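Local coordinates for protein 4-aminobutyrate transaminase (Acinetobacter baumannii, PDB 6WOP) that probably transfers the amino group of 4-aminobutyrate to 2-oxoglutarate, using pyridoxal 5'-phosphate as cofactor, as a class-III aminotransferase, at residues 30-36 against 56-60; 223-227 against 258-263; 324-329 against 395-401. One frame throughout, in Å; residues are numbered along the deposited sequence.

Interaction 1 of 3, residues 30-36 against 56-60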
loop_
_atom_site.group_PDB
_atom_site.type_symbol
_atom_site.label_atom_id
_atom_site.label_comp_id
_atom_site.label_asym_id
_atom_site.label_seq_id
_atom_site.Cartn_x
_atom_site.Cartn_y
_atom_site.Cartn_z
ATOM N N LYS A 30 21.333 -38.990 -10.085
ATOM C CA LYS A 30 22.734 -38.664 -9.865
ATOM C C LYS A 30 23.087 -37.582 -10.875
ATOM O O LYS A 30 22.490 -37.533 -11.953
ATOM C CB LYS A 30 23.650 -39.924 -10.078
ATOM C CG LYS A 30 25.061 -39.605 -9.833
ATOM C CD LYS A 30 25.939 -40.868 -9.797
ATOM C CE LYS A 30 27.292 -40.585 -9.093
ATOM N NZ LYS A 30 28.234 -41.774 -9.193
ATOM N N ALA A 31 24.047 -36.728 -10.533
ATOM C CA ALA A 31 24.475 -35.712 -11.486
ATOM C C ALA A 31 25.944 -35.440 -11.226
ATOM O O ALA A 31 26.401 -35.548 -10.087
ATOM C CB ALA A 31 23.660 -34.399 -11.378
ATOM N N GLU A 32 26.693 -35.156 -12.283
ATOM C CA GLU A 32 28.118 -34.875 -12.097
ATOM C C GLU A 32 28.590 -34.046 -13.279
ATOM O O GLU A 32 28.509 -34.497 -14.445
ATOM C CB GLU A 32 28.978 -36.165 -11.929
ATOM C CG GLU A 32 30.384 -35.834 -11.268
ATOM C CD GLU A 32 31.129 -37.074 -10.747
ATOM O OE1 GLU A 32 30.480 -38.069 -10.456
ATOM O OE2 GLU A 32 32.365 -37.035 -10.663
ATOM N N ASN A 33 29.180 -32.888 -12.951
ATOM C CA ASN A 33 29.675 -31.887 -13.901
ATOM C C ASN A 33 28.479 -31.480 -14.765
ATOM O O ASN A 33 27.569 -30.807 -14.247
ATOM C CB ASN A 33 30.914 -32.370 -14.715
ATOM C CG ASN A 33 31.558 -31.212 -15.593
ATOM O OD1 ASN A 33 31.098 -30.050 -15.577
ATOM N ND2 ASN A 33 32.589 -31.531 -16.316
ATOM N N ALA A 34 28.415 -31.909 -16.031
ATOM C CA ALA A 34 27.278 -31.554 -16.889
ATOM C C ALA A 34 26.484 -32.795 -17.323
ATOM O O ALA A 34 25.817 -32.774 -18.369
ATOM C CB ALA A 34 27.767 -30.770 -18.127
ATOM N N THR A 35 26.589 -33.894 -16.577
ATOM C CA THR A 35 25.850 -35.130 -16.837
ATOM C C THR A 35 24.835 -35.373 -15.721
ATOM O O THR A 35 25.198 -35.302 -14.536
ATOM C CB THR A 35 26.830 -36.300 -16.888
ATOM O OG1 THR A 35 27.909 -35.910 -17.775
ATOM C CG2 THR A 35 26.156 -37.579 -17.472
ATOM N N ILE A 36 23.590 -35.688 -16.085
ATOM C CA ILE A 36 22.535 -36.019 -15.117
ATOM C C ILE A 36 21.970 -37.367 -15.503
ATOM O O ILE A 36 21.786 -37.637 -16.699
ATOM C CB ILE A 36 21.387 -34.970 -15.133
ATOM C CG1 ILE A 36 21.919 -33.558 -14.873
ATOM C CG2 ILE A 36 20.265 -35.375 -14.080
ATOM C CD1 ILE A 36 20.877 -32.488 -15.371
ATOM N N THR A 56 30.079 -24.081 -12.059
ATOM C CA THR A 56 31.193 -25.008 -11.758
ATOM C C THR A 56 30.793 -26.477 -11.880
ATOM O O THR A 56 31.619 -27.356 -11.585
ATOM C CB THR A 56 31.729 -24.728 -10.324
ATOM O OG1 THR A 56 30.667 -24.647 -9.363
ATOM C CG2 THR A 56 32.441 -23.438 -10.316
ATOM N N GLY A 57 29.555 -26.757 -12.277
ATOM C CA GLY A 57 29.092 -28.103 -12.549
ATOM C C GLY A 57 28.517 -28.763 -11.312
ATOM O O GLY A 57 28.772 -28.355 -10.180
ATOM N N HIS A 58 27.687 -29.798 -11.540
ATOM C CA HIS A 58 27.180 -30.619 -10.436
ATOM C C HIS A 58 28.343 -31.281 -9.699
ATOM O O HIS A 58 29.196 -31.935 -10.320
ATOM C CB HIS A 58 26.271 -31.716 -10.967
ATOM C CG HIS A 58 24.967 -31.229 -11.549
ATOM N ND1 HIS A 58 23.825 -31.045 -10.781
ATOM C CD2 HIS A 58 24.616 -30.954 -12.821
ATOM C CE1 HIS A 58 22.826 -30.686 -11.569
ATOM N NE2 HIS A 58 23.278 -30.624 -12.813
ATOM N N ARG A 59 28.379 -31.138 -8.380
ATOM C CA ARG A 59 29.363 -31.845 -7.550
ATOM C C ARG A 59 30.792 -31.636 -8.062
ATOM O O ARG A 59 31.566 -32.593 -8.199
ATOM C CB ARG A 59 29.014 -33.348 -7.444
ATOM C CG ARG A 59 27.681 -33.636 -6.610
ATOM C CD ARG A 59 27.200 -35.098 -6.772
ATOM N NE ARG A 59 28.287 -36.037 -6.422
ATOM C CZ ARG A 59 28.832 -36.908 -7.265
ATOM N NH1 ARG A 59 28.365 -37.019 -8.520
ATOM N NH2 ARG A 59 29.841 -37.661 -6.844
ATOM N N HIS A 60 31.152 -30.369 -8.332
ATOM C CA HIS A 60 32.541 -30.085 -8.655
ATOM C C HIS A 60 33.429 -30.643 -7.548
ATOM O O HIS A 60 33.143 -30.417 -6.357
ATOM C CB HIS A 60 32.736 -28.568 -8.804
ATOM C CG HIS A 60 34.104 -28.177 -9.238
ATOM N ND1 HIS A 60 35.182 -28.228 -8.390
ATOM C CD2 HIS A 60 34.573 -27.727 -10.431
ATOM C CE1 HIS A 60 36.266 -27.826 -9.040
ATOM N NE2 HIS A 60 35.916 -27.492 -10.271
HETATM O O HOH W 1 30.628 -40.351 -8.294
#
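A beta hairpin, strands 28-32 and 35-38 joined by a type II' turn from Glu32 to Thr35, meets the loop that leads into helix 61-71. Asn33 and His58 form a single antiparallel bridge, a hydrogen-bonded pair: Asn33 N donates to His58 O at 2.8 Å and His58 N to Asn33 O at 2.9 Å.

The His58 side chain then turns onto the hairpin. With CG beside its backbone N (chi1 -68°), the imidazole lies under Ala31, whose CB stands over one ring face, 3.5 Å from the centroid and 19° off the normal, a CH-pi contact. Asn33 O lies at the ring's edge, and Ile36 CG1 approaches NE2 obliquely; that nitrogen also makes a weak hydrogen bond to Asp46.

Arg59 reaches back to strand 28-32. Its chain bends at chi3, and NH1 is shared between two acceptors. Ala31 O, 2.9 Å from Arg59 NH1, lies close to the guanidinium plane; Glu32 OE1, 3.1 Å from the same NH1, completes a salt bridge in which the donor stands above a carboxylate turned 84° to the guanidinium. One water accepts from Lys30 NZ and Arg59 NH2 and donates to Glu32 OE1, tying the three polar ends together.

Arg59 NE is engaged by Leu71 O of the second subunit, and Phe74 and His76 of that subunit pack on Ala31 and His58, which places this side of the contact at a subunit interface. Within the chain, strand 35-38 continues the sheet to strand 43-46, while His60 ND1 accepts from Lys62 N, an N-cap of helix 61-71.

Interaction 2 of 3, residues 223-227 against 258-263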
loop_
_atom_site.group_PDB
_atom_site.type_symbol
_atom_site.label_atom_id
_atom_site.label_comp_id
_atom_site.label_asym_id
_atom_site.label_seq_id
_atom_site.Cartn_x
_atom_site.Cartn_y
_atom_site.Cartn_z
ATOM N N LEU A 223 23.270 2.057 -19.303
ATOM C CA LEU A 223 23.844 2.134 -17.963
ATOM C C LEU A 223 24.425 3.496 -17.653
ATOM O O LEU A 223 24.245 4.003 -16.539
ATOM C CB LEU A 223 24.949 1.085 -17.780
ATOM C CG LEU A 223 24.522 -0.303 -17.350
ATOM C CD1 LEU A 223 25.746 -1.159 -17.076
ATOM C CD2 LEU A 223 23.563 -0.323 -16.119
ATOM N N LYS A 224 25.157 4.087 -18.611
ATOM C CA LYS A 224 25.752 5.369 -18.276
ATOM C C LYS A 224 24.677 6.440 -18.162
ATOM O O LYS A 224 24.696 7.258 -17.242
ATOM C CB LYS A 224 26.765 5.801 -19.339
ATOM C CG LYS A 224 27.859 4.756 -19.576
ATOM C CD LYS A 224 28.795 5.068 -20.770
ATOM C CE LYS A 224 29.351 3.801 -21.489
ATOM N NZ LYS A 224 30.710 3.373 -21.069
ATOM N N ARG A 225 23.672 6.469 -18.996
ATOM C CA ARG A 225 22.597 7.435 -18.824
ATOM C C ARG A 225 21.800 7.200 -17.535
ATOM O O ARG A 225 21.480 8.102 -16.832
ATOM C CB ARG A 225 21.744 7.508 -20.048
ATOM C CG ARG A 225 22.490 8.193 -21.168
ATOM C CD ARG A 225 21.791 8.102 -22.476
ATOM N NE ARG A 225 20.568 8.845 -22.503
ATOM C CZ ARG A 225 19.702 8.782 -23.487
ATOM N NH1 ARG A 225 19.942 8.041 -24.525
ATOM N NH2 ARG A 225 18.608 9.470 -23.436
ATOM N N LEU A 226 21.517 5.947 -17.260
ATOM C CA LEU A 226 20.851 5.637 -15.993
ATOM C C LEU A 226 21.688 6.076 -14.800
ATOM O O LEU A 226 21.156 6.584 -13.814
ATOM C CB LEU A 226 20.553 4.131 -15.914
ATOM C CG LEU A 226 19.442 3.693 -14.969
ATOM C CD1 LEU A 226 18.132 4.400 -15.339
ATOM C CD2 LEU A 226 19.294 2.190 -15.115
ATOM N N ARG A 227 22.990 5.810 -14.834
ATOM C CA ARG A 227 23.872 6.248 -13.758
ATOM C C ARG A 227 23.798 7.768 -13.565
ATOM O O ARG A 227 23.705 8.269 -12.432
ATOM C CB ARG A 227 25.316 5.803 -14.101
ATOM C CG ARG A 227 26.435 6.213 -13.093
ATOM C CD ARG A 227 26.361 5.338 -11.826
ATOM N NE ARG A 227 25.548 5.971 -10.777
ATOM C CZ ARG A 227 25.286 5.383 -9.606
ATOM N NH1 ARG A 227 25.754 4.138 -9.324
ATOM N NH2 ARG A 227 24.572 6.025 -8.704
ATOM N N TYR A 258 31.432 -3.182 -17.956
ATOM C CA TYR A 258 30.944 -1.819 -18.105
ATOM C C TYR A 258 31.781 -0.868 -17.267
ATOM O O TYR A 258 32.300 -1.240 -16.211
ATOM C CB TYR A 258 29.469 -1.731 -17.703
ATOM C CG TYR A 258 28.571 -2.621 -18.556
ATOM C CD1 TYR A 258 27.974 -2.138 -19.752
ATOM C CD2 TYR A 258 28.292 -3.910 -18.181
ATOM C CE1 TYR A 258 27.160 -2.956 -20.511
ATOM C CE2 TYR A 258 27.470 -4.709 -18.928
ATOM C CZ TYR A 258 26.940 -4.254 -20.097
ATOM O OH TYR A 258 26.155 -5.070 -20.846
ATOM N N GLU A 259 31.905 0.361 -17.772
ATOM C CA GLU A 259 32.547 1.463 -17.061
ATOM C C GLU A 259 31.696 1.900 -15.880
ATOM O O GLU A 259 32.218 2.317 -14.838
ATOM C CB GLU A 259 32.736 2.658 -18.010
ATOM C CG GLU A 259 33.913 2.525 -18.951
ATOM C CD GLU A 259 34.252 3.884 -19.566
ATOM O OE1 GLU A 259 33.694 4.927 -19.116
ATOM O OE2 GLU A 259 35.097 3.886 -20.500
ATOM N N THR A 260 30.393 1.934 -16.104
ATOM C CA THR A 260 29.475 2.381 -15.075
ATOM C C THR A 260 29.496 1.413 -13.913
ATOM O O THR A 260 29.434 0.191 -14.113
ATOM C CB THR A 260 28.048 2.455 -15.650
ATOM O OG1 THR A 260 28.028 3.296 -16.823
ATOM C CG2 THR A 260 27.042 2.933 -14.581
ATOM N N LYS A 261 29.490 1.952 -12.688
ATOM C CA LYS A 261 29.422 1.126 -11.493
ATOM C C LYS A 261 28.099 1.297 -10.748
ATOM O O LYS A 261 27.595 2.414 -10.568
ATOM C CB LYS A 261 30.560 1.472 -10.547
ATOM C CG LYS A 261 31.925 0.972 -11.015
ATOM C CD LYS A 261 32.947 1.270 -9.937
ATOM C CE LYS A 261 34.278 1.634 -10.559
ATOM N NZ LYS A 261 34.533 0.718 -11.685
ATOM N N ALA A 262 27.576 0.183 -10.272
ATOM C CA ALA A 262 26.396 0.147 -9.412
ATOM C C ALA A 262 26.793 0.406 -7.962
ATOM O O ALA A 262 27.944 0.174 -7.561
ATOM C CB ALA A 262 25.747 -1.239 -9.504
ATOM N N ASP A 263 25.830 0.890 -7.162
ATOM C CA ASP A 263 26.091 1.125 -5.758
ATOM C C ASP A 263 25.992 -0.156 -4.952
ATOM O O ASP A 263 26.637 -0.267 -3.902
ATOM C CB ASP A 263 25.053 2.117 -5.192
ATOM C CG ASP A 263 25.126 3.459 -5.874
ATOM O OD1 ASP A 263 26.044 4.220 -5.505
ATOM O OD2 ASP A 263 24.273 3.750 -6.768
HETATM O O HOH W 2 30.561 0.962 -20.338
#
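This is a helix-to-loop contact in the domain built around the mixed sheet whose outermost strands within this chain are 104-109 and 167-170: helix 220-233 lies against the loop that runs into strand 264-267. Leu223 CD1 sits over one face of the Tyr258 ring, 3.8 Å from its centroid and 23° off the normal, while Tyr258 OH bonds to Val218 O. Thr260 is wedged between helix residues, with CG2 3.4 Å from Arg227 CB and OG1 facing CG of Lys224.

Arg227 closes the contact at the strand end. Bends at chi2 (75°) and chi3 (-93°) bring its guanidinium edge to the loop, where Arg227 NH1 donates to Lys261 O at 2.8 Å. Arg227 NH1 and NH2 both grip a single oxygen, Asp263 OD2, each at 3.0 Å; NH2 takes the syn lone pair, whereas NH1 comes from above the carboxylate plane. At the exposed end, Lys224 NZ and Glu259 OE1 form a long salt bridge.

Asp263 OD2 also accepts from Leu237 N, and OD1 pairs with Arg283, while Arg227 NH2 reaches Asp231. The buried carboxylate is thus surrounded by donors, which would be expected to favour its ionised form.

Interaction 3 of 3, residues 324-329 against 395-401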
loop_
_atom_site.group_PDB
_atom_site.type_symbol
_atom_site.label_atom_id
_atom_site.label_comp_id
_atom_site.label_asym_id
_atom_site.label_seq_id
_atom_site.Cartn_x
_atom_site.Cartn_y
_atom_site.Cartn_z
ATOM N N ARG A 324 36.795 -19.842 -20.332
ATOM C CA ARG A 324 35.988 -20.927 -20.882
ATOM C C ARG A 324 34.594 -20.446 -21.270
ATOM O O ARG A 324 34.043 -20.891 -22.292
ATOM C CB ARG A 324 35.895 -22.096 -19.912
ATOM C CG ARG A 324 37.145 -22.948 -19.937
ATOM C CD ARG A 324 36.886 -24.444 -19.856
ATOM N NE ARG A 324 36.582 -25.047 -21.156
ATOM C CZ ARG A 324 35.578 -25.912 -21.364
ATOM N NH1 ARG A 324 34.747 -26.269 -20.325
ATOM N NH2 ARG A 324 35.377 -26.365 -22.629
ATOM N N ALA A 325 34.001 -19.554 -20.453
ATOM C CA ALA A 325 32.682 -19.000 -20.791
ATOM C C ALA A 325 32.727 -18.305 -22.145
ATOM O O ALA A 325 31.805 -18.448 -22.969
ATOM C CB ALA A 325 32.222 -18.015 -19.715
ATOM N N ASN A 326 33.781 -17.523 -22.390
ATOM C CA ASN A 326 33.851 -16.851 -23.689
ATOM C C ASN A 326 34.041 -17.847 -24.828
ATOM O O ASN A 326 33.415 -17.707 -25.894
ATOM C CB ASN A 326 34.965 -15.812 -23.677
ATOM C CG ASN A 326 34.587 -14.617 -22.826
ATOM O OD1 ASN A 326 33.417 -14.256 -22.768
ATOM N ND2 ASN A 326 35.562 -14.014 -22.150
ATOM N N GLU A 327 34.905 -18.848 -24.630
ATOM C CA GLU A 327 35.171 -19.861 -25.662
ATOM C C GLU A 327 33.949 -20.715 -25.964
ATOM O O GLU A 327 33.634 -20.961 -27.134
ATOM C CB GLU A 327 36.332 -20.789 -25.250
ATOM C CG GLU A 327 37.640 -20.098 -25.190
ATOM C CD GLU A 327 38.687 -20.800 -24.304
ATOM O OE1 GLU A 327 38.491 -21.977 -23.836
ATOM O OE2 GLU A 327 39.713 -20.111 -24.069
ATOM N N LEU A 328 33.309 -21.257 -24.930
ATOM C CA LEU A 328 32.095 -22.029 -25.166
ATOM C C LEU A 328 30.997 -21.145 -25.785
ATOM O O LEU A 328 30.281 -21.571 -26.696
ATOM C CB LEU A 328 31.615 -22.655 -23.852
ATOM C CG LEU A 328 32.438 -23.765 -23.177
ATOM C CD1 LEU A 328 31.987 -23.907 -21.742
ATOM C CD2 LEU A 328 32.253 -25.077 -23.866
ATOM N N GLY A 329 30.792 -19.934 -25.258
ATOM C CA GLY A 329 29.763 -19.098 -25.852
ATOM C C GLY A 329 30.027 -18.814 -27.315
ATOM O O GLY A 329 29.105 -18.807 -28.136
ATOM N N TYR A 395 24.598 -24.261 -19.548
ATOM C CA TYR A 395 25.470 -25.407 -19.302
ATOM C C TYR A 395 26.533 -25.035 -18.289
ATOM O O TYR A 395 26.975 -23.882 -18.286
ATOM C CB TYR A 395 26.147 -25.792 -20.606
ATOM C CG TYR A 395 26.670 -24.555 -21.376
ATOM C CD1 TYR A 395 27.930 -24.019 -21.128
ATOM C CD2 TYR A 395 25.896 -23.953 -22.361
ATOM C CE1 TYR A 395 28.397 -22.868 -21.863
ATOM C CE2 TYR A 395 26.320 -22.853 -23.070
ATOM C CZ TYR A 395 27.569 -22.328 -22.838
ATOM O OH TYR A 395 27.939 -21.245 -23.571
ATOM N N PRO A 396 27.015 -25.975 -17.461
ATOM C CA PRO A 396 28.180 -25.688 -16.618
ATOM C C PRO A 396 29.344 -25.203 -17.446
ATOM O O PRO A 396 29.566 -25.710 -18.548
ATOM C CB PRO A 396 28.493 -27.073 -15.974
ATOM C CG PRO A 396 27.084 -27.669 -15.778
ATOM C CD PRO A 396 26.363 -27.247 -17.101
ATOM N N LEU A 397 30.098 -24.207 -16.913
ATOM C CA LEU A 397 31.282 -23.697 -17.616
ATOM C C LEU A 397 32.419 -24.722 -17.622
ATOM O O LEU A 397 33.398 -24.571 -18.397
ATOM C CB LEU A 397 31.782 -22.439 -16.934
ATOM C CG LEU A 397 30.755 -21.294 -16.859
ATOM C CD1 LEU A 397 31.382 -20.016 -16.226
ATOM C CD2 LEU A 397 30.246 -20.992 -18.286
ATOM N N THR A 398 32.266 -25.745 -16.815
ATOM C CA THR A 398 33.201 -26.873 -16.721
ATOM C C THR A 398 32.847 -28.022 -17.688
ATOM O O THR A 398 33.499 -29.082 -17.640
ATOM C CB THR A 398 33.178 -27.393 -15.279
ATOM O OG1 THR A 398 31.817 -27.684 -14.903
ATOM C CG2 THR A 398 33.724 -26.352 -14.275
ATOM N N ILE A 399 31.812 -27.873 -18.512
ATOM C CA ILE A 399 31.376 -29.004 -19.367
ATOM C C ILE A 399 32.539 -29.461 -20.265
ATOM O O ILE A 399 33.264 -28.629 -20.835
ATOM C CB ILE A 399 30.107 -28.603 -20.180
ATOM C CG1 ILE A 399 29.620 -29.822 -20.971
ATOM C CG2 ILE A 399 30.384 -27.441 -21.161
ATOM C CD1 ILE A 399 28.240 -29.595 -21.587
ATOM N N PRO A 400 32.823 -30.757 -20.388
ATOM C CA PRO A 400 33.897 -31.180 -21.294
ATOM C C PRO A 400 33.583 -30.739 -22.708
ATOM O O PRO A 400 32.451 -30.860 -23.144
ATOM C CB PRO A 400 33.873 -32.699 -21.170
ATOM C CG PRO A 400 33.298 -32.957 -19.727
ATOM C CD PRO A 400 32.193 -31.891 -19.687
ATOM N N ALA A 401 34.607 -30.302 -23.449
ATOM C CA ALA A 401 34.379 -29.731 -24.786
ATOM C C ALA A 401 33.691 -30.752 -25.703
ATOM O O ALA A 401 32.822 -30.398 -26.511
ATOM C CB ALA A 401 35.719 -29.259 -25.361
#
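Arg324 on helix 321-342 sends one nitrogen into the turn that precedes helix 401-416. Arg324 NH1 donates to Ile399 O at 2.8 Å with an N-H...O angle of 154°, and makes a weak bond to Leu397 O at 2.9 Å, where the angle falls to 123°. The chain bends at chi2 and chi3 to bring NH1 between these carbonyls. Even the bond to Ile399 is not ideally aligned: Ile399 O lies 17° out of the guanidinium plane, and the donor is tilted from the carbonyl plane of Ile399.

Beside the polar grip lies an apolar patch. Leu328 CD1 stands over one face of the Arg324 guanidinium, offset toward the rim, and also touches Tyr395 CE1 at 3.7 Å and Ile399 CG2 at 3.9 Å. Leu328 and Tyr395 run past each other in opposite directions. One helical turn back from Leu328, Ala325 CB meets Leu397 CD2 at 3.8 Å.

In the next shell, a type I turn from Pro396 to Ile399, closed by Ile399 N bonding to Pro396 O at 3.1 Å, shapes the chain that presents both carbonyls. Tyr395 OH bonds to Ser355 OG, a hydroxyl also bonded to Ala325 O on the helix. Arg248 makes a cation-pi contact with the Tyr395 ring, which Phe404 meets edge-to-face.

Two backbone carbonyls of the loop therefore converge on one arginine nitrogen. A cationic donor suits this arrangement: its positive charge would probably polarise both carbonyls, offsetting the weak geometry of the Leu397 bond, while Leu328 covers part of the guanidinium.

The three contacts follow one another along the chain without overlap. Interactions 1 and 3 are neighbours, their centres 13 Å apart on the same side of the chain's centre, and they touch: Asn33 OD1 lies 2.6 Å from Thr398 OG1, a probable hydrogen bond, and Ala34 CB packs on Ile399 CG1 at 3.5 Å. Hairpin 28-38, whose strand 28-32 is outermost within this chain, is thereby tied to the loop before helix 401-416 and to helix 321-342 in one region that reaches the second subunit. Interaction 2, centred 35 Å from interaction 1 and 28 Å from interaction 3, fixes a separate helix and loop beside the other seven-stranded sheet, across the chain's centre from interaction 1.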